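Local coordinates for protein group 3 allergen SMIPP-S Yv6023A04 (Sarcoptes scabiei type hominis, PDB 3H7O) that probably lacks proteolytic activity, being an inactivated scabies mite paralogue that retains the fold of trypsin-like S1 serine proteases, at residues V126-D131 against L178-D182. The protein carries 3 engineered substitutions. Residue numbers count along the deposited sequence, not the author numbering.
Sequences VSGYGD and LESGD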
loop_
_atom_site.group_PDB
_atom_site.type_symbol
_atom_site.label_atom_id
_atom_site.label_comp_id
_atom_site.label_asym_id
_atom_site.label_seq_id
_atom_site.Cartn_x
_atom_site.Cartn_y
_atom_site.Cartn_z
ATOM N N VAL A 126 2.144 -9.336 -1.412
ATOM C CA VAL A 126 2.233 -8.035 -0.761
ATOM C C VAL A 126 3.713 -7.673 -0.638
ATOM O O VAL A 126 4.535 -8.537 -0.352
ATOM C CB VAL A 126 1.511 -8.033 0.625
ATOM C CG1 VAL A 126 2.113 -9.062 1.584
ATOM C CG2 VAL A 126 1.508 -6.635 1.248
ATOM N N SER A 127 4.051 -6.410 -0.891
ATOM C CA SER A 127 5.429 -5.944 -0.725
ATOM C C SER A 127 5.471 -4.592 -0.017
ATOM O O SER A 127 4.555 -3.775 -0.156
ATOM C CB SER A 127 6.151 -5.870 -2.076
ATOM O OG SER A 127 5.510 -4.947 -2.943
ATOM N N GLY A 128 6.538 -4.365 0.743
ATOM C CA GLY A 128 6.684 -3.143 1.520
ATOM C C GLY A 128 7.773 -3.242 2.570
ATOM O O GLY A 128 8.573 -4.179 2.566
ATOM N N TYR A 129 7.768 -2.282 3.494
ATOM C CA TYR A 129 8.927 -2.003 4.337
ATOM C C TYR A 129 8.669 -2.119 5.834
ATOM O O TYR A 129 9.606 -2.063 6.627
ATOM C CB TYR A 129 9.474 -0.608 4.009
ATOM C CG TYR A 129 9.873 -0.451 2.558
ATOM C CD1 TYR A 129 11.131 -0.858 2.118
ATOM C CD2 TYR A 129 8.987 0.094 1.622
ATOM C CE1 TYR A 129 11.505 -0.724 0.784
ATOM C CE2 TYR A 129 9.355 0.241 0.282
ATOM C CZ TYR A 129 10.615 -0.175 -0.126
ATOM O OH TYR A 129 10.992 -0.050 -1.439
ATOM N N GLY A 130 7.404 -2.273 6.220
ATOM C CA GLY A 130 7.043 -2.357 7.636
ATOM C C GLY A 130 7.211 -1.028 8.347
ATOM O O GLY A 130 7.202 0.031 7.709
ATOM N N ASP A 131 7.368 -1.088 9.668
ATOM C CA ASP A 131 7.516 0.103 10.505
ATOM C C ASP A 131 8.868 0.773 10.307
ATOM O O ASP A 131 9.905 0.102 10.259
ATOM C CB ASP A 131 7.331 -0.250 11.985
ATOM C CG ASP A 131 5.888 -0.543 12.347
ATOM O OD1 ASP A 131 4.978 -0.088 11.619
ATOM O OD2 ASP A 131 5.664 -1.220 13.376
ATOM N N LEU A 178 1.569 -8.247 8.917
ATOM C CA LEU A 178 1.966 -6.917 8.466
ATOM C C LEU A 178 2.045 -5.972 9.662
ATOM O O LEU A 178 1.419 -6.216 10.700
ATOM C CB LEU A 178 0.987 -6.377 7.410
ATOM C CG LEU A 178 0.734 -7.221 6.152
ATOM C CD1 LEU A 178 -0.299 -6.562 5.240
ATOM C CD2 LEU A 178 2.012 -7.507 5.381
ATOM N N GLU A 179 2.825 -4.906 9.515
ATOM C CA GLU A 179 2.958 -3.887 10.555
ATOM C C GLU A 179 2.189 -2.621 10.170
ATOM O O GLU A 179 1.704 -2.503 9.044
ATOM C CB GLU A 179 4.435 -3.572 10.804
ATOM C CG GLU A 179 5.190 -4.679 11.538
ATOM C CD GLU A 179 6.693 -4.442 11.612
ATOM O OE1 GLU A 179 7.193 -3.444 11.048
ATOM O OE2 GLU A 179 7.383 -5.271 12.236
ATOM N N SER A 180 2.079 -1.675 11.100
ATOM C CA SER A 180 1.353 -0.431 10.835
ATOM C C SER A 180 1.919 0.323 9.627
ATOM O O SER A 180 1.167 0.921 8.866
ATOM C CB SER A 180 1.329 0.467 12.072
ATOM O OG SER A 180 2.619 0.975 12.347
ATOM N N GLY A 181 3.240 0.273 9.457
ATOM C CA GLY A 181 3.916 0.868 8.298
ATOM C C GLY A 181 3.637 0.173 6.975
ATOM O O GLY A 181 3.993 0.689 5.908
ATOM N N ASP A 182 2.997 -0.996 7.034
ATOM C CA ASP A 182 2.622 -1.733 5.829
ATOM C C ASP A 182 1.276 -1.303 5.239
ATOM O O ASP A 182 0.859 -1.819 4.203
ATOM C CB ASP A 182 2.640 -3.244 6.082
ATOM C CG ASP A 182 4.046 -3.802 6.168
ATOM O OD1 ASP A 182 4.826 -3.602 5.210
ATOM O OD2 ASP A 182 4.372 -4.445 7.189
HETATM O O HOH W 1 5.816 -0.065 3.367
HETATM O O HOH W 2 6.456 1.560 5.486
HETATM O O HOH W 3 3.239 -2.185 13.677
#
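Three acidic side chains knit the end of strand 123-128 and its following turn to Glu-179 and the 3-10 segment 180-182. Asp-131, an m rotamer, swings its carboxylate back so that OD1 accepts from Ser-180 OG (2.7 Å) and from Gly-181 N (2.8 Å). Glu-179 runs the other way: its extended side chain (chi1 m, chi2 t) carries OE1 to Asp-131 N at 2.7 Å, nearly linear. The two carboxylates lie close, Asp-131 OD2 being 3.6 Å from Glu-179 OE1. Asp-182, also m, takes Gly-130 N on OD1 (3.1 Å) and Glu-179 N on OD2 (2.8 Å), bridging both segments. Glycines permit the close fit: a CB on Gly-130 would clash with Glu-179 OE1, and one on Gly-181 with Gly-130 O. By sequence, Gly-181 and Asp-182 correspond to the first two residues of the GDSGGP motif of active trypsins, where this glycine amide helps form the oxyanion hole; here the amide of Gly-181 is hydrogen-bonded to Asp-131 OD1. Farther back along strand 123-128, Val-126 CG1 meets Leu-178 CD2 at 4.1 Å, and both side chains rest on Phe-211 of strand 209-213. The Tyr-129 side chain leads away, its OH hydrogen-bonded to the carbonyl oxygen of Ser-59. In the C-terminal beta-barrel of the chymotrypsin-like fold, strand 123-128 runs antiparallel between strands 143-150 and 186-189, while 178-182 lies in the loop between strands 168-172 and 186-189.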